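PDB 2ZYO: solute-binding protein from Thermoactinomyces vulgaris, which binds maltodextrins such as the maltotetraose of this complex, and probably cyclodextrins, most likely delivering them for uptake across the cell membrane. Local coordinates for residues K126-V131 with I279-W284; F107-M112 with P321-L326; W80-L85 with M112-Y117. All blocks are in the same frame, centred on the assembly; numbering follows the deposited sequence.

How the interactions relate
Interaction 1 lies within the mixed sheet of the solute-binding protein, pairing strands 120-136 and 278-287 about 5 Å from the centre of the chain. Interactions 2 and 3 pack the two ends of helix 109-114 against residues 321-326 and the turn after strand 77-81. The centres of interactions 1 and 2 lie about 10 Å apart, and Pro321 CD packs 3.7 Å from Ala127 N. Those of interactions 1 and 3 are about 9 Å apart, and Val281 O is 2.9 Å from His82 N, a probable hydrogen bond; interactions 2 and 3 share Met112. Glu129 of interaction 1 and Arg84, in segment 80-85, belong to the glycan pocket, while interaction 2 holds no pocket residue.

Interaction 1 of 3, residues K126-V131 with I279-W284; sequences KAIESV and IGVKGW. With GLC (alpha-D-glucopyranose), chain B.
A classic beta bulge interrupts the antiparallel pairing of strands 120-136 and 278-287, with Lys126 and Ala127 both facing Lys282. The carbonyl O of Lys282 takes two donors in its plane, Lys126 N at 2.8 Å and Ala127 N at 3.2 Å. Regular pairing follows: Lys282 N returns a bond to Ala127 O, Ile128 and Val281 form a non-hydrogen-bonded pair, and Glu129 and Gly280 exchange N-H...O bonds in both directions.

Beside the bulge, the Lys126 side chain lies over one face of the Trp284 indole. Its CD sits 3.5 Å from the centroid of the five-membered ring, a CH-pi contact. A bend at chi3 (69°) places CE beside the rim, 3.5 Å from Trp284 CE2. NZ then stands 3.5 Å from the centroid of the six-membered ring in a cation-pi contact, over the face but displaced toward CZ2. The same ammonium forms a salt bridge with Glu25.

On the opposite face of the sheet from Glu129, Ile128 CD1 meets Ile279 CD1 at 3.6 Å, and helix 109-114 packs against Ile279 and Val281. The Glu129 chain, extended beyond CG, passes over Gly280, with CG 3.5 Å from Gly280 O. A water also donates to that oxygen. At the tip, Glu129 OE2 accepts a hydrogen bond from GLC O2 at 3.1 Å, and Asn173 binds the same glucose. A strand that presents an acidic side chain to the sugar thus forms part of the glycan pocket of this periplasmic-binding-protein fold.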
loop_
_atom_site.group_PDB
_atom_site.type_symbol
_atom_site.label_atom_id
_atom_site.label_comp_id
_atom_site.label_asym_id
_atom_site.label_seq_id
_atom_site.Cartn_x
_atom_site.Cartn_y
_atom_site.Cartn_z
ATOM N N LYS A 126 -4.010 -0.915 10.965
ATOM C CA LYS A 126 -5.112 0.041 11.008
ATOM C C LYS A 126 -5.816 0.112 9.659
ATOM O O LYS A 126 -7.037 0.256 9.595
ATOM C CB LYS A 126 -4.591 1.442 11.343
ATOM C CG LYS A 126 -3.808 1.552 12.644
ATOM C CD LYS A 126 -2.847 2.745 12.627
ATOM C CE LYS A 126 -3.585 4.081 12.661
ATOM N NZ LYS A 126 -2.627 5.222 12.778
ATOM N N ALA A 127 -5.030 0.023 8.588
ATOM C CA ALA A 127 -5.532 0.257 7.237
ATOM C C ALA A 127 -4.800 -0.583 6.199
ATOM O O ALA A 127 -3.616 -0.893 6.360
ATOM C CB ALA A 127 -5.425 1.736 6.888
ATOM N N ILE A 128 -5.526 -0.942 5.141
ATOM C CA ILE A 128 -4.958 -1.631 3.988
ATOM C C ILE A 128 -5.388 -0.905 2.716
ATOM O O ILE A 128 -6.511 -0.398 2.629
ATOM C CB ILE A 128 -5.358 -3.139 3.957
ATOM C CG1 ILE A 128 -4.643 -3.891 2.824
ATOM C CG2 ILE A 128 -6.878 -3.319 3.885
ATOM C CD1 ILE A 128 -4.619 -5.391 3.015
ATOM N N GLU A 129 -4.479 -0.836 1.748
ATOM C CA GLU A 129 -4.777 -0.234 0.449
ATOM C C GLU A 129 -4.249 -1.083 -0.705
ATOM O O GLU A 129 -3.238 -1.774 -0.575
ATOM C CB GLU A 129 -4.220 1.195 0.360
ATOM C CG GLU A 129 -2.707 1.305 0.541
ATOM C CD GLU A 129 -2.171 2.717 0.349
ATOM O OE1 GLU A 129 -2.896 3.691 0.640
ATOM O OE2 GLU A 129 -1.004 2.843 -0.082
ATOM N N SER A 130 -4.958 -1.024 -1.829
ATOM C CA SER A 130 -4.547 -1.661 -3.075
ATOM C C SER A 130 -5.153 -0.891 -4.233
ATOM O O SER A 130 -6.203 -0.270 -4.080
ATOM C CB SER A 130 -5.044 -3.110 -3.123
ATOM O OG SER A 130 -4.849 -3.682 -4.408
ATOM N N VAL A 131 -4.505 -0.937 -5.395
ATOM C CA VAL A 131 -5.164 -0.471 -6.614
ATOM C C VAL A 131 -6.289 -1.437 -6.975
ATOM O O VAL A 131 -6.312 -2.585 -6.524
ATOM C CB VAL A 131 -4.191 -0.288 -7.822
ATOM C CG1 VAL A 131 -3.116 0.744 -7.504
ATOM C CG2 VAL A 131 -3.571 -1.610 -8.259
ATOM N N ILE A 279 -0.119 -4.645 -1.817
ATOM C CA ILE A 279 -0.911 -4.030 -0.759
ATOM C C ILE A 279 0.001 -3.206 0.147
ATOM O O ILE A 279 1.167 -3.551 0.352
ATOM C CB ILE A 279 -1.748 -5.056 0.056
ATOM C CG1 ILE A 279 -0.849 -6.093 0.736
ATOM C CG2 ILE A 279 -2.787 -5.736 -0.842
ATOM C CD1 ILE A 279 -1.443 -6.697 1.994
ATOM N N GLY A 280 -0.530 -2.093 0.646
ATOM C CA GLY A 280 0.170 -1.261 1.616
ATOM C C GLY A 280 -0.603 -1.285 2.916
ATOM O O GLY A 280 -1.822 -1.117 2.918
ATOM N N VAL A 281 0.106 -1.514 4.016
ATOM C CA VAL A 281 -0.516 -1.586 5.335
ATOM C C VAL A 281 0.029 -0.474 6.225
ATOM O O VAL A 281 1.242 -0.293 6.324
ATOM C CB VAL A 281 -0.282 -2.970 6.004
ATOM C CG1 VAL A 281 -0.856 -3.001 7.419
ATOM C CG2 VAL A 281 -0.889 -4.088 5.161
ATOM N N LYS A 282 -0.880 0.277 6.845
ATOM C CA LYS A 282 -0.520 1.265 7.856
ATOM C C LYS A 282 -0.839 0.670 9.219
ATOM O O LYS A 282 -1.993 0.360 9.509
ATOM C CB LYS A 282 -1.294 2.572 7.656
ATOM C CG LYS A 282 -0.889 3.364 6.417
ATOM C CD LYS A 282 -1.391 4.804 6.458
ATOM C CE LYS A 282 -2.909 4.901 6.499
ATOM N NZ LYS A 282 -3.384 6.314 6.557
ATOM N N GLY A 283 0.186 0.498 10.047
ATOM C CA GLY A 283 -0.006 -0.064 11.378
ATOM C C GLY A 283 0.503 0.827 12.492
ATOM O O GLY A 283 1.116 1.867 12.239
ATOM N N TRP A 284 0.225 0.415 13.727
ATOM C CA TRP A 284 0.836 1.008 14.912
ATOM C C TRP A 284 2.076 0.204 15.255
ATOM O O TRP A 284 2.021 -1.031 15.300
ATOM C CB TRP A 284 -0.116 0.955 16.109
ATOM C CG TRP A 284 -1.259 1.916 16.065
ATOM C CD1 TRP A 284 -2.589 1.607 16.029
ATOM C CD2 TRP A 284 -1.178 3.347 16.072
ATOM N NE1 TRP A 284 -3.343 2.756 16.005
ATOM C CE2 TRP A 284 -2.503 3.838 16.027
ATOM C CE3 TRP A 284 -0.116 4.261 16.100
ATOM C CZ2 TRP A 284 -2.795 5.207 16.018
ATOM C CZ3 TRP A 284 -0.407 5.623 16.087
ATOM C CH2 TRP A 284 -1.737 6.081 16.043
HETATM C C1 GLC B . -0.003 5.547 -3.988
HETATM C C2 GLC B . 0.615 4.738 -2.818
HETATM C C3 GLC B . 2.158 4.724 -2.843
HETATM C C4 GLC B . 2.696 4.465 -4.250
HETATM C C5 GLC B . 2.038 5.423 -5.240
HETATM C C6 GLC B . 2.517 5.227 -6.671
HETATM O O1 GLC B . 0.120 6.912 -3.788
HETATM O O2 GLC B . 0.162 5.258 -1.569
HETATM O O3 GLC B . 2.636 3.707 -1.973
HETATM O O4 GLC B . 4.122 4.660 -4.261
HETATM O O5 GLC B . 0.614 5.211 -5.239
HETATM O O6 GLC B . 3.499 6.189 -7.027
HETATM O O HOH W 1 -2.555 1.428 4.188
#

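Interaction 2 of 3, residues F107-M112 with P321-L326; sequences FDDVAM and PQKELL
Phe107 and Gln322 meet through a single backbone bridge, their CA atoms 4.2 Å apart, just ahead of the N-cap of helix 109-114. The bridge joins the start of that helix to the loop leading into a short, weakly bonded helix at about 323-326, within the family's solute-binding fold.

The tightly packed part is built around Pro321. Its carbonyl O accepts from Asp108 N at 2.9 Å in a nearly straight bond (N-H...O 165°), although the donor stands above the carbonyl plane. The same oxygen lies at the edge of the Phe107 ring, in its plane, and is 3.4 Å from Phe107 CB. Beside it, the proline ring meets the first turn of the helix, with Ala111 CB 3.6 Å from Pro321 CB. Pro125 of strand 120-136 touches both Phe107 and Pro321, while Gln322 CG approaches CD1 and CE1 of the Phe107 ring obliquely.

The looser, solvent-facing side is formed by Lys323 and Asp109. The extended Lys323 chain passes the backbone of Phe107, bringing CE 3.3 Å from Phe107 O, and ends beside the exposed Asp109. There Lys323 NZ and Asp109 OD1 form a long salt bridge of 3.4 Å, a weak hydrogen bond.

Between these two sides Asp108 caps the helix. Leu326 crosses its side chain at about a right angle, with Leu326 CD1 3.9 Å from Asp108 OD1. Asp108 CG stands anti to the backbone N (chi1 -176°). The other carboxylate oxygen, OD2, accepts weakly from Val110 N and, through the anti lone pair, from Ala111 N at 3.2 Å.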
loop_
_atom_site.group_PDB
_atom_site.type_symbol
_atom_site.label_atom_id
_atom_site.label_comp_id
_atom_site.label_asym_id
_atom_site.label_seq_id
_atom_site.Cartn_x
_atom_site.Cartn_y
_atom_site.Cartn_z
ATOM N N PHE A 107 -6.840 -10.264 12.638
ATOM C CA PHE A 107 -6.533 -9.498 11.440
ATOM C C PHE A 107 -6.235 -10.371 10.232
ATOM O O PHE A 107 -5.830 -11.529 10.369
ATOM C CB PHE A 107 -5.348 -8.564 11.705
ATOM C CG PHE A 107 -5.534 -7.681 12.903
ATOM C CD1 PHE A 107 -6.316 -6.534 12.821
ATOM C CD2 PHE A 107 -4.936 -8.001 14.119
ATOM C CE1 PHE A 107 -6.498 -5.716 13.932
ATOM C CE2 PHE A 107 -5.111 -7.190 15.235
ATOM C CZ PHE A 107 -5.893 -6.043 15.140
ATOM N N ASP A 108 -6.440 -9.788 9.053
ATOM C CA ASP A 108 -6.139 -10.419 7.775
ATOM C C ASP A 108 -4.716 -10.983 7.771
ATOM O O ASP A 108 -3.768 -10.294 8.157
ATOM C CB ASP A 108 -6.328 -9.395 6.651
ATOM C CG ASP A 108 -6.126 -9.987 5.274
ATOM O OD1 ASP A 108 -7.123 -10.413 4.653
ATOM O OD2 ASP A 108 -4.965 -10.025 4.811
ATOM N N ASP A 109 -4.586 -12.239 7.345
ATOM C CA ASP A 109 -3.305 -12.953 7.371
ATOM C C ASP A 109 -2.208 -12.251 6.569
ATOM O O ASP A 109 -1.059 -12.187 7.007
ATOM C CB ASP A 109 -3.477 -14.396 6.876
ATOM C CG ASP A 109 -4.224 -15.285 7.867
ATOM O OD1 ASP A 109 -4.656 -14.800 8.936
ATOM O OD2 ASP A 109 -4.378 -16.491 7.570
ATOM N N VAL A 110 -2.571 -11.724 5.402
ATOM C CA VAL A 110 -1.609 -11.054 4.523
ATOM C C VAL A 110 -1.189 -9.688 5.084
ATOM O O VAL A 110 -0.025 -9.293 4.967
ATOM C CB VAL A 110 -2.145 -10.936 3.070
ATOM C CG1 VAL A 110 -1.105 -10.324 2.151
ATOM C CG2 VAL A 110 -2.552 -12.307 2.544
ATOM N N ALA A 111 -2.130 -8.986 5.715
ATOM C CA ALA A 111 -1.832 -7.714 6.373
ATOM C C ALA A 111 -0.852 -7.904 7.531
ATOM O O ALA A 111 0.011 -7.057 7.772
ATOM C CB ALA A 111 -3.113 -7.055 6.863
ATOM N N MET A 112 -0.985 -9.022 8.241
ATOM C CA MET A 112 -0.090 -9.328 9.355
ATOM C C MET A 112 1.320 -9.665 8.882
ATOM O O MET A 112 2.296 -9.338 9.553
ATOM C CB MET A 112 -0.656 -10.455 10.223
ATOM C CG MET A 112 -1.901 -10.065 11.019
ATOM S SD MET A 112 -1.731 -8.527 11.957
ATOM C CE MET A 112 -0.550 -9.016 13.209
ATOM N N PRO A 321 -7.952 -3.952 7.924
ATOM C CA PRO A 321 -7.754 -5.363 7.596
ATOM C C PRO A 321 -8.025 -6.251 8.811
ATOM O O PRO A 321 -7.145 -6.985 9.280
ATOM C CB PRO A 321 -6.293 -5.418 7.153
ATOM C CG PRO A 321 -5.631 -4.307 7.888
ATOM C CD PRO A 321 -6.676 -3.265 8.204
ATOM N N GLN A 322 -9.255 -6.155 9.302
ATOM C CA GLN A 322 -9.731 -6.880 10.464
ATOM C C GLN A 322 -10.737 -7.900 9.937
ATOM O O GLN A 322 -11.687 -7.530 9.243
ATOM C CB GLN A 322 -10.396 -5.888 11.427
ATOM C CG GLN A 322 -10.313 -6.250 12.910
ATOM C CD GLN A 322 -11.435 -7.163 13.393
ATOM O OE1 GLN A 322 -11.456 -7.555 14.557
ATOM N NE2 GLN A 322 -12.367 -7.504 12.508
ATOM N N LYS A 323 -10.517 -9.176 10.257
ATOM C CA LYS A 323 -11.245 -10.293 9.625
ATOM C C LYS A 323 -12.769 -10.144 9.631
ATOM O O LYS A 323 -13.412 -10.267 8.587
ATOM C CB LYS A 323 -10.841 -11.636 10.242
ATOM C CG LYS A 323 -9.448 -12.110 9.866
ATOM C CD LYS A 323 -9.219 -13.529 10.355
ATOM C CE LYS A 323 -7.850 -14.046 9.967
ATOM N NZ LYS A 323 -7.582 -15.375 10.574
ATOM N N GLU A 324 -13.338 -9.886 10.805
ATOM C CA GLU A 324 -14.788 -9.730 10.933
ATOM C C GLU A 324 -15.309 -8.516 10.170
ATOM O O GLU A 324 -16.356 -8.585 9.525
ATOM C CB GLU A 324 -15.206 -9.641 12.400
ATOM C CG GLU A 324 -15.156 -10.963 13.143
ATOM C CD GLU A 324 -15.973 -10.930 14.416
ATOM O OE1 GLU A 324 -17.216 -10.961 14.324
ATOM O OE2 GLU A 324 -15.375 -10.865 15.508
ATOM N N LEU A 325 -14.571 -7.409 10.240
ATOM C CA LEU A 325 -14.987 -6.167 9.593
ATOM C C LEU A 325 -14.978 -6.272 8.070
ATOM O O LEU A 325 -15.820 -5.670 7.400
ATOM C CB LEU A 325 -14.128 -4.986 10.059
ATOM C CG LEU A 325 -14.290 -4.565 11.524
ATOM C CD1 LEU A 325 -13.328 -3.441 11.873
ATOM C CD2 LEU A 325 -15.725 -4.152 11.831
ATOM N N LEU A 326 -14.036 -7.046 7.534
ATOM C CA LEU A 326 -13.953 -7.279 6.092
ATOM C C LEU A 326 -15.159 -8.061 5.567
ATOM O O LEU A 326 -15.491 -7.982 4.383
ATOM C CB LEU A 326 -12.646 -7.998 5.735
ATOM C CG LEU A 326 -11.349 -7.196 5.893
ATOM C CD1 LEU A 326 -10.133 -8.096 5.727
ATOM C CD2 LEU A 326 -11.294 -6.032 4.913
#

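Interaction 3 of 3, residues W80-L85 with M112-Y117; sequences WPHDRL and MKALTY
A CH-pi contact joins His82 and Ala114. The Ala114 methyl lies over one face of the imidazole, with CB 3.7 Å from the ring centroid and only 15° off the ring normal. It is displaced toward the rim on the CD2 side, where His82 CD2 is 3.6 Å from Ala114 CB. The carbonyl of the same alanine approaches that carbon too and makes the nearest approach between the segments, with Ala114 O 3.4 Å from His82 CD2.

Apolar and van der Waals contacts complete the interface. Leu115 CD2 reaches His82 CB at 3.9 Å. Leu85 CG is anti to the backbone N (chi1 -174°), and its CD2 lies near the carbonyl oxygens of Ala114 (3.8 Å) and Leu115 and meets Tyr117 CB at 4.1 Å. A single methyl branch therefore follows the chain as it leaves helix 109-114 and enters strand 116-117.

In the fold, this contact brings the turn after strand 77-81 and the start of helix 85-90 to the end of helix 109-114, against strand 278-287. Val281 of that strand touches both Ala114 and Leu115.

No hydrogen bond crosses between the segments; those present are internal or go to neighbouring parts of the fold. Both imidazole nitrogens of His82 are engaged, NE2 with Met350 O and ND1 with Val281 N, two bonds that should hold the imidazole plane in place; the ND1 bond implies that this nitrogen acts as acceptor. Met112 O receives Leu115 N and Thr116 OG1 from opposite faces of its carbonyl plane, the latter at 3.0 Å. Next to the glycan, and local to residues 80-85, Arg84 NE and Asp83 OD2 form a salt bridge at 3.1 Å whose hydrogen bond is weak, and Arg84 NH2 donates a weak hydrogen bond to O3 of a bound glucose.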
loop_
_atom_site.group_PDB
_atom_site.type_symbol
_atom_site.label_atom_id
_atom_site.label_comp_id
_atom_site.label_asym_id
_atom_site.label_seq_id
_atom_site.Cartn_x
_atom_site.Cartn_y
_atom_site.Cartn_z
ATOM N N TRP A 80 3.404 4.494 10.288
ATOM C CA TRP A 80 3.778 4.821 8.906
ATOM C C TRP A 80 3.512 3.619 7.994
ATOM O O TRP A 80 3.363 2.499 8.485
ATOM C CB TRP A 80 5.239 5.290 8.797
ATOM C CG TRP A 80 6.273 4.383 9.405
ATOM C CD1 TRP A 80 6.745 3.209 8.888
ATOM C CD2 TRP A 80 6.994 4.603 10.624
ATOM N NE1 TRP A 80 7.704 2.675 9.719
ATOM C CE2 TRP A 80 7.872 3.509 10.794
ATOM C CE3 TRP A 80 6.968 5.608 11.599
ATOM C CZ2 TRP A 80 8.726 3.397 11.897
ATOM C CZ3 TRP A 80 7.822 5.500 12.691
ATOM C CH2 TRP A 80 8.686 4.401 12.832
ATOM N N PRO A 81 3.424 3.848 6.665
ATOM C CA PRO A 81 3.292 2.728 5.724
ATOM C C PRO A 81 4.386 1.671 5.919
ATOM O O PRO A 81 5.549 2.016 6.150
ATOM C CB PRO A 81 3.426 3.409 4.360
ATOM C CG PRO A 81 2.927 4.793 4.595
ATOM C CD PRO A 81 3.400 5.149 5.970
ATOM N N HIS A 82 4.001 0.400 5.816
ATOM C CA HIS A 82 4.858 -0.728 6.196
ATOM C C HIS A 82 6.102 -0.920 5.328
ATOM O O HIS A 82 7.026 -1.624 5.727
ATOM C CB HIS A 82 4.053 -2.031 6.193
ATOM C CG HIS A 82 3.996 -2.696 4.852
ATOM N ND1 HIS A 82 3.087 -2.336 3.881
ATOM C CD2 HIS A 82 4.749 -3.685 4.314
ATOM C CE1 HIS A 82 3.277 -3.079 2.805
ATOM N NE2 HIS A 82 4.278 -3.907 3.043
ATOM N N ASP A 83 6.121 -0.321 4.137
ATOM C CA ASP A 83 7.221 -0.557 3.194
ATOM C C ASP A 83 8.576 -0.047 3.700
ATOM O O ASP A 83 9.623 -0.436 3.181
ATOM C CB ASP A 83 6.897 0.009 1.803
ATOM C CG ASP A 83 6.633 1.501 1.823
ATOM O OD1 ASP A 83 5.588 1.913 2.368
ATOM O OD2 ASP A 83 7.461 2.259 1.274
ATOM N N ARG A 84 8.550 0.801 4.726
ATOM C CA ARG A 84 9.778 1.330 5.327
ATOM C C ARG A 84 10.075 0.699 6.694
ATOM O O ARG A 84 10.906 1.205 7.457
ATOM C CB ARG A 84 9.725 2.864 5.426
ATOM C CG ARG A 84 9.394 3.580 4.110
ATOM C CD ARG A 84 10.502 3.461 3.076
ATOM N NE ARG A 84 10.040 3.862 1.747
ATOM C CZ ARG A 84 10.823 3.992 0.679
ATOM N NH1 ARG A 84 12.127 3.760 0.762
ATOM N NH2 ARG A 84 10.296 4.361 -0.480
ATOM N N LEU A 85 9.404 -0.415 6.987
ATOM C CA LEU A 85 9.597 -1.140 8.244
ATOM C C LEU A 85 11.023 -1.668 8.400
ATOM O O LEU A 85 11.597 -1.597 9.486
ATOM C CB LEU A 85 8.595 -2.295 8.362
ATOM C CG LEU A 85 8.534 -3.085 9.671
ATOM C CD1 LEU A 85 8.079 -2.196 10.819
ATOM C CD2 LEU A 85 7.613 -4.285 9.524
ATOM N N MET A 112 -0.985 -9.022 8.241
ATOM C CA MET A 112 -0.090 -9.328 9.355
ATOM C C MET A 112 1.320 -9.665 8.882
ATOM O O MET A 112 2.296 -9.338 9.553
ATOM C CB MET A 112 -0.656 -10.455 10.223
ATOM C CG MET A 112 -1.901 -10.065 11.019
ATOM S SD MET A 112 -1.731 -8.527 11.957
ATOM C CE MET A 112 -0.550 -9.016 13.209
ATOM N N LYS A 113 1.419 -10.305 7.718
ATOM C CA LYS A 113 2.717 -10.589 7.104
ATOM C C LYS A 113 3.473 -9.297 6.802
ATOM O O LYS A 113 4.693 -9.238 6.951
ATOM C CB LYS A 113 2.551 -11.421 5.832
ATOM C CG LYS A 113 2.102 -12.852 6.079
ATOM C CD LYS A 113 2.053 -13.648 4.781
ATOM C CE LYS A 113 1.302 -14.964 4.955
ATOM N NZ LYS A 113 1.921 -15.859 5.978
ATOM N N ALA A 114 2.736 -8.263 6.395
ATOM C CA ALA A 114 3.320 -6.954 6.101
ATOM C C ALA A 114 3.974 -6.314 7.324
ATOM O O ALA A 114 4.890 -5.508 7.182
ATOM C CB ALA A 114 2.273 -6.021 5.515
ATOM N N LEU A 115 3.506 -6.681 8.516
ATOM C CA LEU A 115 4.015 -6.090 9.755
ATOM C C LEU A 115 4.999 -7.003 10.488
ATOM O O LEU A 115 5.437 -6.701 11.601
ATOM C CB LEU A 115 2.855 -5.668 10.669
ATOM C CG LEU A 115 1.811 -4.718 10.068
ATOM C CD1 LEU A 115 0.816 -4.289 11.129
ATOM C CD2 LEU A 115 2.453 -3.491 9.407
ATOM N N THR A 116 5.343 -8.114 9.842
ATOM C CA THR A 116 6.323 -9.059 10.357
ATOM C C THR A 116 7.653 -8.827 9.647
ATOM O O THR A 116 7.685 -8.561 8.442
ATOM C CB THR A 116 5.841 -10.515 10.158
ATOM O OG1 THR A 116 4.593 -10.696 10.837
ATOM C CG2 THR A 116 6.850 -11.519 10.702
ATOM N N TYR A 117 8.745 -8.910 10.404
ATOM C CA TYR A 117 10.084 -8.699 9.863
ATOM C C TYR A 117 11.112 -9.525 10.626
ATOM O O TYR A 117 11.178 -9.463 11.852
ATOM C CB TYR A 117 10.453 -7.216 9.914
ATOM C CG TYR A 117 11.568 -6.849 8.970
ATOM C CD1 TYR A 117 11.292 -6.479 7.655
ATOM C CD2 TYR A 117 12.899 -6.878 9.384
ATOM C CE1 TYR A 117 12.308 -6.147 6.777
ATOM C CE2 TYR A 117 13.927 -6.544 8.511
ATOM C CZ TYR A 117 13.623 -6.183 7.209
ATOM O OH TYR A 117 14.630 -5.848 6.337
#